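Local coordinates for protein SxtG (Microseira wollei, PDB 6U1R) that acts as an amidinotransferase in the saxitoxin biosynthetic pathway, probably passing the amidino group through a covalent cysteine intermediate, at residues Phe119-Pro122 / Ala123-Val126; Gly238-Trp241 / Leu242-Leu246. All coordinates share one frame; numbering follows the deposited sequence.

Contact 1. Residues Phe119-Pro122 / Ala123-Val126; sequences FSTP and AWQV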
ATOM      1  N   PHE A 119      -1.195  17.204  -8.260  1.00 17.30           N
ATOM      2  CA  PHE A 119      -0.384  16.650  -7.184  1.00 17.22           C
ATOM      3  C   PHE A 119       0.994  16.270  -7.728  1.00 15.76           C
ATOM      4  O   PHE A 119       1.235  16.265  -8.933  1.00 16.47           O
ATOM      5  CB  PHE A 119      -1.095  15.470  -6.498  1.00 15.86           C
ATOM      6  CG  PHE A 119      -1.555  14.371  -7.439  1.00 16.51           C
ATOM      7  CD1 PHE A 119      -0.694  13.350  -7.807  1.00 15.59           C
ATOM      8  CD2 PHE A 119      -2.856  14.356  -7.934  1.00 16.30           C
ATOM      9  CE1 PHE A 119      -1.120  12.317  -8.639  1.00 14.60           C
ATOM     10  CE2 PHE A 119      -3.292  13.333  -8.782  1.00 15.29           C
ATOM     11  CZ  PHE A 119      -2.424  12.317  -9.141  1.00 15.66           C
ATOM     12  N   SER A 120       1.908  15.957  -6.816  1.00 16.09           N
ATOM     13  CA  SER A 120       3.296  15.776  -7.213  1.00 16.35           C
ATOM     14  C   SER A 120       3.996  14.889  -6.197  1.00 15.84           C
ATOM     15  O   SER A 120       3.649  14.879  -5.015  1.00 16.24           O
ATOM     16  CB  SER A 120       4.018  17.127  -7.304  1.00 18.54           C
ATOM     17  OG  SER A 120       4.047  17.731  -6.035  1.00 19.67           O
ATOM     18  N   THR A 121       4.980  14.149  -6.681  1.00 16.24           N
ATOM     19  CA  THR A 121       5.906  13.386  -5.869  1.00 15.80           C
ATOM     20  C   THR A 121       7.280  14.037  -5.991  1.00 18.17           C
ATOM     21  O   THR A 121       7.466  14.988  -6.773  1.00 17.85           O
ATOM     22  CB  THR A 121       5.991  11.928  -6.334  1.00 16.43           C
ATOM     23  OG1 THR A 121       6.722  11.868  -7.570  1.00 15.76           O
ATOM     24  CG2 THR A 121       4.606  11.328  -6.563  1.00 15.23           C
ATOM     25  N   PRO A 122       8.280  13.532  -5.276  1.00 17.55           N
ATOM     26  CA  PRO A 122       9.633  14.089  -5.427  1.00 17.11           C
ATOM     27  C   PRO A 122      10.198  13.931  -6.829  1.00 18.52           C
ATOM     28  O   PRO A 122      11.158  14.627  -7.176  1.00 20.50           O
ATOM     29  CB  PRO A 122      10.450  13.306  -4.385  1.00 18.24           C
ATOM     30  CG  PRO A 122       9.422  12.971  -3.310  1.00 18.16           C
ATOM     31  CD  PRO A 122       8.178  12.625  -4.125  1.00 16.14           C
ATOM     32  N   ALA A 123       9.616  13.060  -7.664  1.00 18.37           N
ATOM     33  CA  ALA A 123      10.169  12.750  -8.974  1.00 18.11           C
ATOM     34  C   ALA A 123       9.323  13.204 -10.163  1.00 18.75           C
ATOM     35  O   ALA A 123       9.843  13.241 -11.281  1.00 17.57           O
ATOM     36  CB  ALA A 123      10.390  11.236  -9.103  1.00 20.08           C
ATOM     37  N   TRP A 124       8.040  13.509  -9.974  1.00 16.59           N
ATOM     38  CA  TRP A 124       7.166  13.821 -11.103  1.00 15.81           C
ATOM     39  C   TRP A 124       5.926  14.535 -10.593  1.00 16.36           C
ATOM     40  O   TRP A 124       5.622  14.512  -9.400  1.00 16.47           O
ATOM     41  CB  TRP A 124       6.770  12.565 -11.903  1.00 16.51           C
ATOM     42  CG  TRP A 124       6.205  11.424 -11.085  1.00 16.65           C
ATOM     43  CD1 TRP A 124       6.883  10.330 -10.653  1.00 15.71           C
ATOM     44  CD2 TRP A 124       4.844  11.256 -10.639  1.00 15.28           C
ATOM     45  NE1 TRP A 124       6.041   9.491  -9.953  1.00 15.76           N
ATOM     46  CE2 TRP A 124       4.784  10.035  -9.930  1.00 15.25           C
ATOM     47  CE3 TRP A 124       3.681  12.017 -10.763  1.00 15.07           C
ATOM     48  CZ2 TRP A 124       3.608   9.559  -9.357  1.00 14.64           C
ATOM     49  CZ3 TRP A 124       2.521  11.558 -10.191  1.00 14.31           C
ATOM     50  CH2 TRP A 124       2.487  10.325  -9.497  1.00 15.11           C
ATOM     51  N   GLN A 125       5.211  15.168 -11.515  1.00 16.60           N
ATOM     52  CA  GLN A 125       3.979  15.857 -11.172  1.00 16.95           C
ATOM     53  C   GLN A 125       2.976  15.685 -12.307  1.00 16.04           C
ATOM     54  O   GLN A 125       3.349  15.471 -13.464  1.00 16.65           O
ATOM     55  CB  GLN A 125       4.216  17.353 -10.891  1.00 20.75           C
ATOM     56  CG  GLN A 125       4.667  18.140 -12.080  1.00 20.44           C
ATOM     57  CD  GLN A 125       4.982  19.590 -11.717  1.00 29.00           C
ATOM     58  OE1 GLN A 125       4.248  20.510 -12.071  1.00 35.86           O
ATOM     59  NE2 GLN A 125       6.063  19.786 -10.990  1.00 28.60           N
ATOM     60  N   VAL A 126       1.691  15.769 -11.960  1.00 14.96           N
ATOM     61  CA  VAL A 126       0.623  15.719 -12.950  1.00 15.32           C
ATOM     62  C   VAL A 126      -0.362  16.846 -12.657  1.00 15.02           C
ATOM     63  O   VAL A 126      -0.388  17.414 -11.571  1.00 15.43           O
ATOM     64  CB  VAL A 126      -0.109  14.349 -12.966  1.00 16.99           C
ATOM     65  CG1 VAL A 126       0.852  13.231 -13.357  1.00 16.48           C
ATOM     66  CG2 VAL A 126      -0.751  14.071 -11.618  1.00 14.97           C
TER

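Contact 2. Residues Gly238-Trp241 / Leu242-Leu246; sequences GIEW and LQRHL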
ATOM      1  N   GLY A 238       4.049  -7.273 -10.756  1.00 14.13           N
ATOM      2  CA  GLY A 238       2.759  -7.056 -10.119  1.00 13.48           C
ATOM      3  C   GLY A 238       1.985  -8.347  -9.953  1.00 13.60           C
ATOM      4  O   GLY A 238       1.386  -8.593  -8.903  1.00 13.16           O
ATOM      5  N   ILE A 239       1.992  -9.194 -10.988  1.00 14.87           N
ATOM      6  CA  ILE A 239       1.338 -10.499 -10.888  1.00 15.15           C
ATOM      7  C   ILE A 239       2.009 -11.337  -9.815  1.00 14.67           C
ATOM      8  O   ILE A 239       1.336 -11.995  -9.006  1.00 14.16           O
ATOM      9  CB  ILE A 239       1.371 -11.209 -12.256  1.00 14.23           C
ATOM     10  CG1 ILE A 239       0.494 -10.490 -13.266  1.00 14.10           C
ATOM     11  CG2 ILE A 239       0.954 -12.666 -12.142  1.00 15.99           C
ATOM     12  CD1 ILE A 239       0.748 -10.898 -14.684  1.00 16.73           C
ATOM     13  N   GLU A 240       3.354 -11.334  -9.807  1.00 14.25           N
ATOM     14  CA  GLU A 240       4.118 -12.080  -8.805  0.55 15.50           C
ATOM     15  C   GLU A 240       3.800 -11.592  -7.399  1.00 16.12           C
ATOM     16  O   GLU A 240       3.688 -12.393  -6.451  1.00 14.50           O
ATOM     17  CB  GLU A 240       5.628 -11.953  -9.079  0.55 16.64           C
ATOM     18  CG  GLU A 240       6.501 -12.872  -8.209  0.55 18.11           C
ATOM     19  CD  GLU A 240       8.011 -12.632  -8.325  0.55 20.32           C
ATOM     20  OE1 GLU A 240       8.453 -11.650  -8.970  0.55 18.50           O
ATOM     21  OE2 GLU A 240       8.767 -13.442  -7.746  0.55 21.19           O
ATOM     22  N   TRP A 241       3.633 -10.273  -7.241  1.00 14.43           N
ATOM     23  CA  TRP A 241       3.269  -9.722  -5.944  1.00 14.53           C
ATOM     24  C   TRP A 241       1.915 -10.256  -5.498  1.00 14.60           C
ATOM     25  O   TRP A 241       1.746 -10.680  -4.343  1.00 14.23           O
ATOM     26  CB  TRP A 241       3.254  -8.181  -5.967  1.00 14.10           C
ATOM     27  CG  TRP A 241       3.016  -7.663  -4.588  1.00 14.60           C
ATOM     28  CD1 TRP A 241       3.973  -7.317  -3.666  1.00 13.61           C
ATOM     29  CD2 TRP A 241       1.743  -7.489  -3.932  1.00 14.00           C
ATOM     30  NE1 TRP A 241       3.371  -6.949  -2.478  1.00 15.33           N
ATOM     31  CE2 TRP A 241       2.007  -7.046  -2.616  1.00 14.99           C
ATOM     32  CE3 TRP A 241       0.407  -7.667  -4.334  1.00 12.90           C
ATOM     33  CZ2 TRP A 241       0.980  -6.773  -1.700  1.00 14.98           C
ATOM     34  CZ3 TRP A 241      -0.606  -7.405  -3.421  1.00 13.70           C
ATOM     35  CH2 TRP A 241      -0.311  -6.961  -2.118  1.00 13.61           C
ATOM     36  N   LEU A 242       0.929 -10.254  -6.398  1.00 13.21           N
ATOM     37  CA  LEU A 242      -0.401 -10.712  -5.995  1.00 13.59           C
ATOM     38  C   LEU A 242      -0.398 -12.206  -5.708  1.00 13.96           C
ATOM     39  O   LEU A 242      -1.063 -12.663  -4.771  1.00 15.65           O
ATOM     40  CB  LEU A 242      -1.431 -10.380  -7.062  1.00 13.73           C
ATOM     41  CG  LEU A 242      -2.893 -10.705  -6.721  1.00 13.43           C
ATOM     42  CD1 LEU A 242      -3.347  -9.887  -5.516  1.00 16.13           C
ATOM     43  CD2 LEU A 242      -3.769 -10.445  -7.936  1.00 16.72           C
ATOM     44  N   GLN A 243       0.340 -12.991  -6.499  1.00 14.36           N
ATOM     45  CA  GLN A 243       0.396 -14.423  -6.214  0.61 16.98           C
ATOM     46  C   GLN A 243       1.031 -14.681  -4.854  1.00 16.92           C
ATOM     47  O   GLN A 243       0.552 -15.539  -4.104  1.00 17.35           O
ATOM     48  CB  GLN A 243       1.147 -15.181  -7.314  0.61 16.06           C
ATOM     49  CG  GLN A 243       1.267 -16.716  -7.068  0.61 16.16           C
ATOM     50  CD  GLN A 243      -0.081 -17.456  -7.000  0.61 17.50           C
ATOM     51  OE1 GLN A 243      -0.533 -18.044  -8.001  0.61 13.81           O
ATOM     52  NE2 GLN A 243      -0.708 -17.461  -5.807  0.61 16.76           N
ATOM     53  N   ARG A 244       2.074 -13.933  -4.494  1.00 15.79           N
ATOM     54  CA  ARG A 244       2.673 -14.160  -3.182  1.00 17.24           C
ATOM     55  C   ARG A 244       1.732 -13.732  -2.067  1.00 17.66           C
ATOM     56  O   ARG A 244       1.613 -14.420  -1.047  1.00 19.35           O
ATOM     57  CB  ARG A 244       3.996 -13.426  -3.033  1.00 18.26           C
ATOM     58  CG  ARG A 244       4.563 -13.656  -1.606  1.00 20.62           C
ATOM     59  CD  ARG A 244       6.040 -13.511  -1.508  1.00 20.85           C
ATOM     60  NE  ARG A 244       6.738 -14.262  -2.549  1.00 22.71           N
ATOM     61  CZ  ARG A 244       7.878 -13.873  -3.103  1.00 23.74           C
ATOM     62  NH1 ARG A 244       8.463 -12.744  -2.714  1.00 20.60           N
ATOM     63  NH2 ARG A 244       8.434 -14.616  -4.059  1.00 26.86           N
ATOM     64  N   HIS A 245       1.070 -12.586  -2.231  1.00 16.59           N
ATOM     65  CA  HIS A 245       0.140 -12.121  -1.209  1.00 15.96           C
ATOM     66  C   HIS A 245      -0.975 -13.130  -0.959  1.00 17.98           C
ATOM     67  O   HIS A 245      -1.417 -13.301   0.193  1.00 16.81           O
ATOM     68  CB  HIS A 245      -0.438 -10.767  -1.621  1.00 15.43           C
ATOM     69  CG  HIS A 245      -1.262 -10.124  -0.554  1.00 15.83           C
ATOM     70  ND1 HIS A 245      -0.709  -9.596   0.595  1.00 16.88           N
ATOM     71  CD2 HIS A 245      -2.598  -9.940  -0.453  1.00 17.52           C
ATOM     72  CE1 HIS A 245      -1.675  -9.102   1.352  1.00 18.90           C
ATOM     73  NE2 HIS A 245      -2.829  -9.292   0.737  1.00 18.30           N
ATOM     74  N   LEU A 246      -1.427 -13.821  -2.008  1.00 15.70           N
ATOM     75  CA  LEU A 246      -2.558 -14.743  -1.934  1.00 17.46           C
ATOM     76  C   LEU A 246      -2.144 -16.219  -1.940  1.00 19.67           C
ATOM     77  O   LEU A 246      -2.999 -17.086  -2.139  1.00 22.65           O
ATOM     78  CB  LEU A 246      -3.519 -14.479  -3.097  1.00 16.91           C
ATOM     79  CG  LEU A 246      -4.152 -13.088  -3.175  1.00 15.44           C
ATOM     80  CD1 LEU A 246      -5.107 -13.003  -4.365  1.00 16.35           C
ATOM     81  CD2 LEU A 246      -4.828 -12.735  -1.855  1.00 17.96           C
TER
HETATM   82  O   HOH W   1      10.628 -14.121  -5.706  1.00 29.57           O

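Contact 1. Residues Phe119-Pro122 / Ala123-Val126
T121 and W124 meet at the turn of a short beta hairpin, where the threonine side chain lies over one face of the indole. Its two branches divide the work. T121 CG2 projects over the W124 six-membered ring, 3.7 Å from the centroid, as a CH-pi contact, while OG1 sits above the five-membered part and turns back to the loop. With chi1 at 73°, T121 OG1 stands between the backbone N and carbonyl carbon of its own residue and accepts the N-H of A123 N at 3.1 Å, closing an ST turn; a weaker bond comes from W124 N. The backbone closes the loop with T121 N donating to W124 O at 2.8 Å, leaving P122 and A123 at the tip. Further along, V126 N reaches F119 O at 3.1 Å, nearly straight, whereas the return bond from F119 N to V126 O is weak. On the face carrying F119 and V126 the packing is close: CG2 of V126 lies over the F119 ring, 3.6 Å from its centroid, and F119 CE1 comes within 4.0 Å of W124 CZ3 at the indole edge. Y157 and F158 pack edge-to-face on W124 and F119 respectively, and R154 makes a cation-pi contact with the indole. The other face is looser. There the CB atoms of S120 and Q125 touch at 3.6 Å, after which the glutamine runs outward in an exposed position and S120 OG turns to S120 of the second subunit. The chemistry thus separates by face: aromatic and methyl groups bury one side, where Q184 O satisfies the indole NE1, and polar S120 and Q125 occupy the other. At the turn, the T121 hydroxyl accepts the A123 N-H and, weakly, that of W124, which should stiffen the loop.

Contact 2. Residues Gly238-Trp241 / Leu242-Leu246
A water between E240 and R244 accepts the N-H of R244 NH2 at 2.8 Å, in the guanidinium plane. The same water lies 2.8 Å from E240 OE2, to which it may donate. The two side chains run side by side, but their charges meet loosely: E240 OE2 is a long 3.9 Å from R244 NH2 and well out of the guanidinium plane, so no N-H points at it. R244 NH1 is directed to F171 O and A175 O of the second subunit.

Four i to i+4 backbone bonds join the two segments, among them H245 N to W241 O at 2.9 Å, and L246 N to L242 O continues the run. The same spacing sets the side chains of W241 and H245 alongside each other, pointing the same way. Both have CG anti to the backbone N (chi1 -174° and -172°), which carries the imidazole along the indole with the planes only 12° apart. The rings are slid too far for a full stack, with 4.8 Å between the centroids of the imidazole and the indole six-membered ring. Instead H245 CB lies over that six-membered ring and W241 CH2 over the imidazole, 3.7 Å from H245 CG. The far polar ends are fixed by other partners: H245 NE2 by E145, and W241 NE1 by the W177 carbonyl of the second subunit.

Away from this subunit boundary, I239 and L242 pack on strands 219-222 and 251-255, L242 also reaches strand 139-142, and Q243 bonds to Y250 and I252, tying helix 236-245 to the start of strand 251-255 and the residue before it, within one beta-alpha-beta unit.

In the fold
Contact 1 precedes contact 2 in the sequence, and the two do not touch: their centres are 27 Å apart and their nearest atoms about 17 Å. What they share is the second subunit, which meets the hairpin of contact 1 through its S120 and W161, and the helix of contact 2 through F171, A175 and W177. They differ in relation to catalysis. Contact 1 is peripheral and away from the predicted active site, whereas in contact 2 G238 lies about 10 Å from the side chain of D215, and the I239 side chain about 12 Å from that of H264, both predicted to be catalytic. Contact 2 thus touches the second subunit and also comes near the probable active site.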